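Local structure of protocatechuate decarboxylase (5O3M) at residues Asn417-Asp422 / Trp435-Arg440; Gln462-Ser467 / Arg471-Ser476; Asn361-Ala366 / Ala405-Ala410; Leu106-Glu109 / Leu115-Gly118. The protein catalyses the decarboxylation of protocatechuate (3,4-dihydroxybenzoate) to catechol, as a member of the UbiD family of enzymes that depend on a prenylated flavin cofactor. One frame throughout, in Å; residues are numbered along the deposited sequence.

Interaction 1. Residues Asn417-Asp422 / Trp435-Arg440; sequences NIILVD and WAMTTR. With 9JE (pentane-1,5-diol), chain H.
The packing of a helix on one face of an alpha/beta sheet is illustrated where Ile419, Val421 and Asp422 of strand 417-422 meet Met437 and Ala436 of helix 430-439 and Arg440 just after it. Ile419 CD1 approaches Met437 SD at 4.2 Å, the two chains crossing at about a right angle; bends at chi2 and chi3 (78°) carry the sulfur to the strand although the side chain does not set out in that direction. Val421 CG1 rests on Ala436 CB at 3.9 Å, the small alanine being consistent with the close approach of the backbones. Asp422 OD2 and Arg440 NH1 form a long salt bridge of 3.9 Å with planes 69° apart, and because the oxygen lies well out of the guanidinium plane, no N-H points at it. A water at the guanidinium edge makes the directed link: it accepts from Arg440 NH1 at 2.9 Å and from Asp422 N at 2.9 Å, and donates to Asp422 OD2 at 2.7 Å. Val485 N also donates to that oxygen, while Asp424 forms a salt bridge with Arg440 NH2 and Tyr313 of a second subunit bonds to NE. Trp435 CH2 sits 3.4 Å above one guanidinium face, near the rim. Pentane-1,5-diol places C02 at 3.8 Å from Asp422 CB, beside the charged pair. Ile418 and Leu420 pack instead on helix 400-411. In this mixed sheet, whose central strands 385-390, 417-422 and 475-482 run parallel, the pocket lies at the C-terminal end of strand 417-422, where alpha/beta folds often place their binding sites.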
loop_
_atom_site.group_PDB
_atom_site.type_symbol
_atom_site.label_atom_id
_atom_site.label_comp_id
_atom_site.label_asym_id
_atom_site.label_seq_id
_atom_site.Cartn_x
_atom_site.Cartn_y
_atom_site.Cartn_z
ATOM N N ASN A 417 -14.722 -7.803 10.752
ATOM C CA ASN A 417 -14.851 -6.572 9.984
ATOM C C ASN A 417 -15.926 -5.676 10.586
ATOM O O ASN A 417 -16.876 -6.136 11.228
ATOM C CB ASN A 417 -15.201 -6.846 8.517
ATOM C CG ASN A 417 -14.193 -7.744 7.828
ATOM O OD1 ASN A 417 -12.991 -7.640 8.065
ATOM N ND2 ASN A 417 -14.683 -8.643 6.968
ATOM N N ILE A 418 -15.785 -4.383 10.318
ATOM C CA ILE A 418 -16.723 -3.360 10.761
ATOM C C ILE A 418 -17.206 -2.595 9.540
ATOM O O ILE A 418 -16.410 -2.258 8.658
ATOM C CB ILE A 418 -16.053 -2.392 11.754
ATOM C CG1 ILE A 418 -15.497 -3.147 12.958
ATOM C CG2 ILE A 418 -17.010 -1.266 12.122
ATOM C CD1 ILE A 418 -16.572 -3.722 13.881
ATOM N N ILE A 419 -18.502 -2.311 9.482
ATOM C CA ILE A 419 -19.061 -1.445 8.451
ATOM C C ILE A 419 -19.721 -0.268 9.146
ATOM O O ILE A 419 -20.558 -0.452 10.043
ATOM C CB ILE A 419 -20.052 -2.181 7.538
ATOM C CG1 ILE A 419 -19.365 -3.398 6.898
ATOM C CG2 ILE A 419 -20.569 -1.237 6.491
ATOM C CD1 ILE A 419 -20.329 -4.262 6.069
ATOM N N LEU A 420 -19.312 0.934 8.765
ATOM C CA LEU A 420 -19.780 2.168 9.373
ATOM C C LEU A 420 -20.752 2.842 8.422
ATOM O O LEU A 420 -20.428 3.028 7.244
ATOM C CB LEU A 420 -18.611 3.110 9.671
ATOM C CG LEU A 420 -17.521 2.511 10.536
ATOM C CD1 LEU A 420 -16.291 3.395 10.471
ATOM C CD2 LEU A 420 -18.018 2.408 11.964
ATOM N N VAL A 421 -21.940 3.205 8.931
ATOM C CA VAL A 421 -22.947 3.882 8.125
ATOM C C VAL A 421 -23.606 4.993 8.933
ATOM O O VAL A 421 -23.560 5.018 10.166
ATOM C CB VAL A 421 -24.020 2.909 7.581
ATOM C CG1 VAL A 421 -23.377 1.815 6.732
ATOM C CG2 VAL A 421 -24.869 2.318 8.734
ATOM N N ASP A 422 -24.258 5.903 8.211
ATOM C CA ASP A 422 -24.947 7.040 8.807
ATOM C C ASP A 422 -26.369 6.672 9.222
ATOM O O ASP A 422 -26.851 5.573 8.952
ATOM C CB ASP A 422 -24.948 8.211 7.825
ATOM C CG ASP A 422 -23.566 8.739 7.588
ATOM O OD1 ASP A 422 -22.999 9.248 8.569
ATOM O OD2 ASP A 422 -23.050 8.599 6.458
ATOM N N TRP A 435 -25.718 -0.685 -0.456
ATOM C CA TRP A 435 -25.905 0.615 -1.092
ATOM C C TRP A 435 -24.941 1.640 -0.515
ATOM O O TRP A 435 -24.391 2.472 -1.245
ATOM C CB TRP A 435 -27.355 1.083 -0.919
ATOM C CG TRP A 435 -27.596 2.500 -1.358
ATOM C CD1 TRP A 435 -27.819 2.936 -2.632
ATOM C CD2 TRP A 435 -27.602 3.671 -0.526
ATOM N NE1 TRP A 435 -27.984 4.300 -2.641
ATOM C CE2 TRP A 435 -27.850 4.775 -1.361
ATOM C CE3 TRP A 435 -27.438 3.888 0.847
ATOM C CZ2 TRP A 435 -27.940 6.089 -0.868
ATOM C CZ3 TRP A 435 -27.514 5.191 1.336
ATOM C CH2 TRP A 435 -27.764 6.276 0.472
ATOM N N ALA A 436 -24.724 1.607 0.800
ATOM C CA ALA A 436 -23.778 2.549 1.379
ATOM C C ALA A 436 -22.356 2.217 0.950
ATOM O O ALA A 436 -21.533 3.127 0.788
ATOM C CB ALA A 436 -23.893 2.562 2.908
ATOM N N MET A 437 -22.065 0.922 0.753
ATOM C CA MET A 437 -20.791 0.465 0.219
ATOM C C MET A 437 -20.618 0.814 -1.241
ATOM O O MET A 437 -19.513 0.655 -1.769
ATOM C CB MET A 437 -20.662 -1.047 0.370
ATOM C CG MET A 437 -20.931 -1.556 1.761
ATOM S SD MET A 437 -19.781 -2.888 2.140
ATOM C CE MET A 437 -18.350 -1.888 2.488
ATOM N N THR A 438 -21.676 1.256 -1.911
ATOM C CA THR A 438 -21.608 1.545 -3.338
ATOM C C THR A 438 -21.521 3.039 -3.647
ATOM O O THR A 438 -20.747 3.450 -4.527
ATOM C CB THR A 438 -22.830 0.925 -4.025
ATOM O OG1 THR A 438 -22.844 -0.484 -3.764
ATOM C CG2 THR A 438 -22.844 1.201 -5.546
ATOM N N THR A 439 -22.274 3.871 -2.932
ATOM C CA THR A 439 -22.354 5.295 -3.242
ATOM C C THR A 439 -21.664 6.178 -2.207
ATOM O O THR A 439 -21.553 7.383 -2.432
ATOM C CB THR A 439 -23.831 5.735 -3.390
ATOM O OG1 THR A 439 -24.496 5.649 -2.123
ATOM C CG2 THR A 439 -24.590 4.851 -4.399
ATOM N N ARG A 440 -21.201 5.614 -1.096
ATOM C CA ARG A 440 -20.596 6.338 0.028
ATOM C C ARG A 440 -19.288 5.668 0.449
ATOM O O ARG A 440 -18.994 5.459 1.632
ATOM C CB ARG A 440 -21.568 6.418 1.205
ATOM C CG ARG A 440 -22.819 7.259 0.887
ATOM C CD ARG A 440 -23.826 7.196 2.005
ATOM N NE ARG A 440 -24.953 8.097 1.810
ATOM C CZ ARG A 440 -25.880 8.296 2.739
ATOM N NH1 ARG A 440 -25.784 7.647 3.904
ATOM N NH2 ARG A 440 -26.879 9.136 2.513
HETATM C C02 9JE H . -25.910 11.129 5.623
HETATM C C03 9JE H . -26.921 11.410 6.720
HETATM C C04 9JE H . -28.068 12.334 6.331
HETATM C C05 9JE H . -29.146 12.139 7.424
HETATM C C06 9JE H . -30.301 13.105 7.197
HETATM O O01 9JE H . -25.053 12.248 5.642
HETATM O O07 9JE H . -30.246 13.380 5.780
HETATM O O HOH W 1 -23.747 6.261 5.353
#

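Interaction 2. Residues Gln462-Ser467 / Arg471-Ser476; sequences QTPEYS and RGNGIS
Gln462 and Gly474 supply the one direct hydrogen bond of this contact: Gly474 N donates to Gln462 O at 2.9 Å, with an N-H...O angle of 158° and the donor tilted 30° from the carbonyl plane. The same oxygen receives a CA-H...O contact from Asn473 CA at 3.3 Å. The side chain of Gln462, extended beyond CG (chi2 -173°), runs alongside the start of strand 475-482 and brings CD to 3.3 Å from Ser476 CB. Its OE1 stands 3.2 Å from Gly474 O, two acceptors that cannot bond to each other; His456 N donates to OE1 instead, and NE2 reaches Asp459 OD2. Farther along, Asn473 OD1 lies against the methyl of Thr463, 3.3 Å from CG2, and Pro464 CG packs on the backbone at Gly472 N, 3.7 Å away. A water then spans the outer side, donating to Asn473 OD1 at 2.8 Å and to Glu465 OE1 at 2.8 Å. Behind this shell stands a type II beta turn from Gly472 to Ile475, whose third position, Gly474, has the positive phi that favours glycine. The turn presents Gly474 N to the facing loop. Gln442 of a second subunit bonds to Ser476 OG, and Glu398 of a third pairs with Arg471, so the loop sits where subunits meet. The direct polar link is thus made by backbone atoms, which probably steadies the turn against residues 462-467, while one water, giving a proton to each, bridges two side-chain acceptors that could not bond each other directly.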
loop_
_atom_site.group_PDB
_atom_site.type_symbol
_atom_site.label_atom_id
_atom_site.label_comp_id
_atom_site.label_asym_id
_atom_site.label_seq_id
_atom_site.Cartn_x
_atom_site.Cartn_y
_atom_site.Cartn_z
ATOM N N GLN A 462 -9.048 -17.702 8.258
ATOM C CA GLN A 462 -8.032 -17.221 9.200
ATOM C C GLN A 462 -6.930 -18.268 9.380
ATOM O O GLN A 462 -6.842 -18.961 10.404
ATOM C CB GLN A 462 -8.688 -16.836 10.527
ATOM C CG GLN A 462 -9.639 -15.619 10.374
ATOM C CD GLN A 462 -10.186 -15.087 11.686
ATOM O OE1 GLN A 462 -9.502 -15.092 12.710
ATOM N NE2 GLN A 462 -11.435 -14.612 11.657
ATOM N N THR A 463 -6.067 -18.356 8.362
ATOM C CA THR A 463 -4.973 -19.318 8.320
ATOM C C THR A 463 -3.792 -18.695 7.606
ATOM O O THR A 463 -3.967 -17.777 6.791
ATOM C CB THR A 463 -5.336 -20.619 7.576
ATOM O OG1 THR A 463 -5.525 -20.337 6.175
ATOM C CG2 THR A 463 -6.564 -21.314 8.168
ATOM N N PRO A 464 -2.576 -19.213 7.831
ATOM C CA PRO A 464 -1.421 -18.795 7.014
ATOM C C PRO A 464 -1.583 -19.121 5.538
ATOM O O PRO A 464 -0.977 -18.445 4.700
ATOM C CB PRO A 464 -0.232 -19.572 7.633
ATOM C CG PRO A 464 -0.717 -20.009 9.027
ATOM C CD PRO A 464 -2.219 -20.251 8.825
ATOM N N GLU A 465 -2.356 -20.158 5.191
ATOM C CA GLU A 465 -2.547 -20.498 3.780
ATOM C C GLU A 465 -3.338 -19.421 3.038
ATOM O O GLU A 465 -3.203 -19.289 1.820
ATOM C CB GLU A 465 -3.251 -21.856 3.642
ATOM C CG GLU A 465 -2.455 -23.115 4.111
ATOM C CD GLU A 465 -2.101 -23.107 5.597
ATOM O OE1 GLU A 465 -2.954 -22.744 6.429
ATOM O OE2 GLU A 465 -0.947 -23.445 5.938
ATOM N N TYR A 466 -4.156 -18.638 3.740
ATOM C CA TYR A 466 -5.011 -17.664 3.071
ATOM C C TYR A 466 -4.326 -16.311 2.870
ATOM O O TYR A 466 -4.642 -15.603 1.906
ATOM C CB TYR A 466 -6.310 -17.468 3.874
ATOM C CG TYR A 466 -7.566 -17.235 3.048
ATOM C CD1 TYR A 466 -7.835 -15.994 2.479
ATOM C CD2 TYR A 466 -8.490 -18.263 2.848
ATOM C CE1 TYR A 466 -8.983 -15.780 1.724
ATOM C CE2 TYR A 466 -9.649 -18.056 2.104
ATOM C CZ TYR A 466 -9.891 -16.818 1.543
ATOM O OH TYR A 466 -11.044 -16.640 0.803
ATOM N N SER A 467 -3.404 -15.928 3.757
ATOM C CA SER A 467 -2.780 -14.618 3.703
ATOM C C SER A 467 -1.336 -14.672 4.190
ATOM O O SER A 467 -1.075 -15.238 5.265
ATOM C CB SER A 467 -3.552 -13.596 4.527
ATOM O OG SER A 467 -2.752 -12.465 4.804
ATOM N N ARG A 471 -0.098 -15.427 10.767
ATOM C CA ARG A 471 0.983 -16.250 11.303
ATOM C C ARG A 471 0.496 -17.554 11.902
ATOM O O ARG A 471 1.337 -18.368 12.308
ATOM C CB ARG A 471 1.786 -15.484 12.369
ATOM C CG ARG A 471 2.487 -14.240 11.838
ATOM C CD ARG A 471 2.996 -13.344 12.965
ATOM N NE ARG A 471 3.906 -12.321 12.442
ATOM C CZ ARG A 471 4.426 -11.330 13.156
ATOM N NH1 ARG A 471 4.140 -11.220 14.444
ATOM N NH2 ARG A 471 5.257 -10.462 12.582
ATOM N N GLY A 472 -0.818 -17.760 11.984
ATOM C CA GLY A 472 -1.358 -18.970 12.613
ATOM C C GLY A 472 -2.875 -18.963 12.525
ATOM O O GLY A 472 -3.496 -17.941 12.219
ATOM N N ASN A 473 -3.462 -20.134 12.779
ATOM C CA ASN A 473 -4.914 -20.264 12.688
ATOM C C ASN A 473 -5.611 -19.387 13.718
ATOM O O ASN A 473 -5.186 -19.283 14.871
ATOM C CB ASN A 473 -5.331 -21.717 12.878
ATOM C CG ASN A 473 -4.798 -22.620 11.780
ATOM O OD1 ASN A 473 -4.525 -22.161 10.667
ATOM N ND2 ASN A 473 -4.644 -23.906 12.088
ATOM N N GLY A 474 -6.689 -18.742 13.293
ATOM C CA GLY A 474 -7.437 -17.900 14.204
ATOM C C GLY A 474 -6.945 -16.479 14.296
ATOM O O GLY A 474 -7.452 -15.722 15.130
ATOM N N ILE A 475 -5.958 -16.108 13.485
ATOM C CA ILE A 475 -5.507 -14.727 13.331
ATOM C C ILE A 475 -6.066 -14.199 12.013
ATOM O O ILE A 475 -6.220 -14.935 11.023
ATOM C CB ILE A 475 -3.962 -14.629 13.378
ATOM C CG1 ILE A 475 -3.440 -15.214 14.687
ATOM C CG2 ILE A 475 -3.464 -13.172 13.227
ATOM C CD1 ILE A 475 -1.915 -15.308 14.734
ATOM N N SER A 476 -6.370 -12.916 11.979
ATOM C CA SER A 476 -7.019 -12.375 10.803
ATOM C C SER A 476 -6.469 -10.993 10.472
ATOM O O SER A 476 -5.939 -10.281 11.328
ATOM C CB SER A 476 -8.545 -12.304 11.014
ATOM O OG SER A 476 -9.225 -12.122 9.779
HETATM O O HOH W 2 -2.871 -23.755 9.064
#

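Interaction 3. Residues Asn361-Ala366 / Ala405-Ala410; sequences NAVEAA and ALLALA
With chi1 at -77°, Leu407 places CG anti to its carbonyl carbon, and a chi2 of 147°, well away from a staggered value, turns both methyls toward helix 344-366. Val363 in turn carries CG2 anti to its own carbonyl carbon, which sets that methyl 3.9 Å from Leu407 CB as the two side chains pass each other at a slant. Ala366 CB is met by both methyl branches of the leucine, at 3.9 Å from Leu407 CD1 and 3.9 Å from Leu407 CD2. The second of these methyls also lies 3.9 Å from the backbone at Ala362 O. One leucine therefore spreads over three residues, Ala362, Val363 and Ala366, of the neighbouring helix. This is helix-on-helix packing within an alpha/beta domain: helix 400-411 belongs to the beta-alpha-beta crossover from strand 385-390 to strand 417-422, and it packs on strand 417-422 with one side and on helix 344-366 with another. The two helices run largely antiparallel, with 139° between their directions and a closest axis approach of 9.2 Å, and Ala362 and Ala366 both point toward helix 400-411. Ala405, on the side turned from helix 344-366, touches Ile418 and Leu420, and Leu407 also packs on Ala410 of a third subunit.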
loop_
_atom_site.group_PDB
_atom_site.type_symbol
_atom_site.label_atom_id
_atom_site.label_comp_id
_atom_site.label_asym_id
_atom_site.label_seq_id
_atom_site.Cartn_x
_atom_site.Cartn_y
_atom_site.Cartn_z
ATOM N N ASN A 361 -22.407 -0.364 24.975
ATOM C CA ASN A 361 -21.902 0.150 26.241
ATOM C C ASN A 361 -20.554 0.825 26.049
ATOM O O ASN A 361 -20.296 1.890 26.616
ATOM C CB ASN A 361 -21.793 -0.982 27.268
ATOM C CG ASN A 361 -23.157 -1.514 27.721
ATOM O OD1 ASN A 361 -24.149 -0.783 27.784
ATOM N ND2 ASN A 361 -23.201 -2.804 28.047
ATOM N N ALA A 362 -19.687 0.228 25.238
ATOM C CA ALA A 362 -18.362 0.808 25.061
ATOM C C ALA A 362 -18.429 2.119 24.287
ATOM O O ALA A 362 -17.776 3.096 24.671
ATOM C CB ALA A 362 -17.443 -0.191 24.369
ATOM N N VAL A 363 -19.234 2.176 23.213
ATOM C CA VAL A 363 -19.243 3.373 22.374
ATOM C C VAL A 363 -20.021 4.504 23.042
ATOM O O VAL A 363 -19.602 5.666 22.998
ATOM C CB VAL A 363 -19.796 3.065 20.971
ATOM C CG1 VAL A 363 -19.897 4.367 20.130
ATOM C CG2 VAL A 363 -18.913 2.057 20.258
ATOM N N GLU A 364 -21.162 4.191 23.662
ATOM C CA GLU A 364 -21.939 5.225 24.337
ATOM C C GLU A 364 -21.202 5.770 25.560
ATOM O O GLU A 364 -21.351 6.946 25.906
ATOM C CB GLU A 364 -23.319 4.673 24.718
ATOM C CG GLU A 364 -24.230 5.668 25.409
ATOM C CD GLU A 364 -24.592 6.883 24.561
ATOM O OE1 GLU A 364 -24.520 6.832 23.307
ATOM O OE2 GLU A 364 -24.968 7.904 25.175
ATOM N N ALA A 365 -20.389 4.947 26.216
ATOM C CA ALA A 365 -19.628 5.466 27.341
ATOM C C ALA A 365 -18.509 6.390 26.863
ATOM O O ALA A 365 -18.213 7.398 27.513
ATOM C CB ALA A 365 -19.082 4.311 28.183
ATOM N N ALA A 366 -17.899 6.088 25.716
ATOM C CA ALA A 366 -16.776 6.887 25.229
ATOM C C ALA A 366 -17.209 8.069 24.373
ATOM O O ALA A 366 -16.540 9.111 24.385
ATOM C CB ALA A 366 -15.807 6.020 24.425
ATOM N N ALA A 405 -15.391 2.284 15.379
ATOM C CA ALA A 405 -14.923 0.977 14.907
ATOM C C ALA A 405 -13.845 0.399 15.822
ATOM O O ALA A 405 -13.867 -0.798 16.142
ATOM C CB ALA A 405 -14.390 1.080 13.475
ATOM N N LEU A 406 -12.874 1.224 16.235
ATOM C CA LEU A 406 -11.850 0.739 17.158
ATOM C C LEU A 406 -12.470 0.289 18.484
ATOM O O LEU A 406 -12.111 -0.765 19.029
ATOM C CB LEU A 406 -10.790 1.823 17.389
ATOM C CG LEU A 406 -10.003 2.314 16.167
ATOM C CD1 LEU A 406 -9.049 3.443 16.545
ATOM C CD2 LEU A 406 -9.224 1.166 15.574
ATOM N N LEU A 407 -13.389 1.086 19.032
ATOM C CA LEU A 407 -14.067 0.670 20.259
ATOM C C LEU A 407 -14.749 -0.680 20.074
ATOM O O LEU A 407 -14.704 -1.526 20.968
ATOM C CB LEU A 407 -15.066 1.737 20.692
ATOM C CG LEU A 407 -14.408 2.946 21.360
ATOM C CD1 LEU A 407 -15.178 4.219 21.058
ATOM C CD2 LEU A 407 -14.341 2.706 22.863
ATOM N N ALA A 408 -15.324 -0.930 18.894
ATOM C CA ALA A 408 -15.967 -2.219 18.652
ATOM C C ALA A 408 -14.943 -3.347 18.573
ATOM O O ALA A 408 -15.116 -4.400 19.206
ATOM C CB ALA A 408 -16.806 -2.170 17.375
ATOM N N LEU A 409 -13.884 -3.164 17.774
ATOM C CA LEU A 409 -12.899 -4.235 17.640
ATOM C C LEU A 409 -12.212 -4.512 18.963
ATOM O O LEU A 409 -11.842 -5.651 19.237
ATOM C CB LEU A 409 -11.856 -3.894 16.570
ATOM C CG LEU A 409 -12.339 -3.754 15.129
ATOM C CD1 LEU A 409 -11.262 -3.111 14.268
ATOM C CD2 LEU A 409 -12.740 -5.120 14.563
ATOM N N ALA A 410 -12.047 -3.493 19.803
ATOM C CA ALA A 410 -11.348 -3.707 21.065
ATOM C C ALA A 410 -12.220 -4.430 22.085
ATOM O O ALA A 410 -11.715 -5.273 22.835
ATOM C CB ALA A 410 -10.859 -2.371 21.644
#

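Interaction 4. Residues Leu106-Glu109 / Leu115-Gly118; sequences LGCE and LEVG
The carboxylate of Glu116, the flat group here, lies beyond contact of Cys108 and turns OE2 to a salt bridge with Lys119 in the same helix; the aliphatic CB and CG of the glutamate make the contact. Glu116 CG lies 3.8 Å from Cys108 CB and 4.1 Å from Cys108 SG, and the sulfur is equally 4.1 Å from Glu116 CB. With chi1 at 66° the sulfur stands between the backbone N and the carbonyl carbon of Cys108, a setting that lays it along the first two carbons of the glutamate. The glutamate chain is bent at chi2 (-57°), and its charged end leaves the cysteine for the lysine one helical turn on. A second patch is purely apolar: Leu106 CD1 meets Val117 CG2 at 3.8 Å, the leucine arriving about perpendicular to the valine. Both patches tie the end of helix 99-106 and the loop after it to the body of helix 113-122, in a helix-loop-helix connection. The first helix stops in a Schellman motif: Gly107 adopts a positive phi, which glycine tolerates readily, and two bonds run back into the last helical turn. Directly beyond it Cys108 is already extended and faces the next helix. The backbones stay apart, with Cys108 CA 7.4 Å from Glu116 CA, and side chains bridge the interval; Leu113, in the first turn of the second helix, touches both Leu106 and Cys108. Helix 254-261 adds a third wall, where Leu260 and Arg261 lie against Leu106 and Val256 against Val117.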
loop_
_atom_site.group_PDB
_atom_site.type_symbol
_atom_site.label_atom_id
_atom_site.label_comp_id
_atom_site.label_asym_id
_atom_site.label_seq_id
_atom_site.Cartn_x
_atom_site.Cartn_y
_atom_site.Cartn_z
ATOM N N LEU A 106 -39.932 -11.134 24.305
ATOM C CA LEU A 106 -39.488 -10.263 25.379
ATOM C C LEU A 106 -40.310 -8.989 25.461
ATOM O O LEU A 106 -40.068 -8.163 26.347
ATOM C CB LEU A 106 -38.002 -9.916 25.202
ATOM C CG LEU A 106 -37.007 -11.073 25.354
ATOM C CD1 LEU A 106 -35.555 -10.625 25.119
ATOM C CD2 LEU A 106 -37.138 -11.724 26.721
ATOM N N GLY A 107 -41.264 -8.805 24.554
ATOM C CA GLY A 107 -42.166 -7.666 24.596
ATOM C C GLY A 107 -41.548 -6.324 24.255
ATOM O O GLY A 107 -41.889 -5.320 24.891
ATOM N N CYS A 108 -40.656 -6.270 23.263
ATOM C CA CYS A 108 -40.066 -5.002 22.843
ATOM C C CYS A 108 -39.932 -4.974 21.324
ATOM O O CYS A 108 -40.261 -5.943 20.629
ATOM C CB CYS A 108 -38.705 -4.783 23.504
ATOM S SG CYS A 108 -37.490 -6.003 22.946
ATOM N N GLU A 109 -39.440 -3.843 20.821
ATOM C CA GLU A 109 -39.146 -3.662 19.405
ATOM C C GLU A 109 -37.851 -4.366 19.027
ATOM O O GLU A 109 -36.860 -4.316 19.763
ATOM C CB GLU A 109 -39.011 -2.182 19.080
ATOM C CG GLU A 109 -40.189 -1.351 19.509
ATOM C CD GLU A 109 -41.275 -1.315 18.457
ATOM O OE1 GLU A 109 -40.929 -1.259 17.255
ATOM O OE2 GLU A 109 -42.470 -1.351 18.834
ATOM N N LEU A 115 -30.647 -3.132 23.624
ATOM C CA LEU A 115 -30.782 -2.130 24.676
ATOM C C LEU A 115 -31.711 -2.621 25.779
ATOM O O LEU A 115 -31.471 -2.362 26.964
ATOM C CB LEU A 115 -31.277 -0.807 24.087
ATOM C CG LEU A 115 -30.254 -0.072 23.206
ATOM C CD1 LEU A 115 -30.876 1.144 22.529
ATOM C CD2 LEU A 115 -29.016 0.339 24.004
ATOM N N GLU A 116 -32.760 -3.364 25.418
ATOM C CA GLU A 116 -33.732 -3.778 26.428
ATOM C C GLU A 116 -33.176 -4.876 27.325
ATOM O O GLU A 116 -33.396 -4.854 28.541
ATOM C CB GLU A 116 -35.036 -4.207 25.761
ATOM C CG GLU A 116 -35.777 -3.028 25.125
ATOM C CD GLU A 116 -36.078 -1.914 26.128
ATOM O OE1 GLU A 116 -36.581 -2.225 27.238
ATOM O OE2 GLU A 116 -35.803 -0.732 25.807
ATOM N N VAL A 117 -32.429 -5.836 26.767
ATOM C CA VAL A 117 -31.802 -6.807 27.659
ATOM C C VAL A 117 -30.676 -6.147 28.457
ATOM O O VAL A 117 -30.444 -6.498 29.620
ATOM C CB VAL A 117 -31.315 -8.046 26.890
ATOM C CG1 VAL A 117 -30.772 -9.070 27.871
ATOM C CG2 VAL A 117 -32.450 -8.650 26.058
ATOM N N GLY A 118 -29.979 -5.171 27.868
ATOM C CA GLY A 118 -29.041 -4.375 28.647
ATOM C C GLY A 118 -29.683 -3.726 29.861
ATOM O O GLY A 118 -29.068 -3.638 30.929
#

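Interactions 1 and 3 share helix 400-411, which packs on helix 344-366 in interaction 3 and on strand 417-422 of interaction 1; Ile418 CG2 touches Ala405 CB at 3.8 Å, and the centres of the two interactions are 18 Å apart. Interaction 2 reaches the same sheet through the neighbouring strand 475-482, yet its nearest atoms stay about 6 Å from interaction 1; both meet the second subunit, while interactions 2 and 3 both meet the third. Interaction 4, in the N-terminal part of the chain, touches none of the others, though its nearest atoms are about 6 Å from interaction 3. Interaction 1 directly lines one pentane-1,5-diol pocket; helix 344-366 contributes His347, Leu350 and Ala351 to the other.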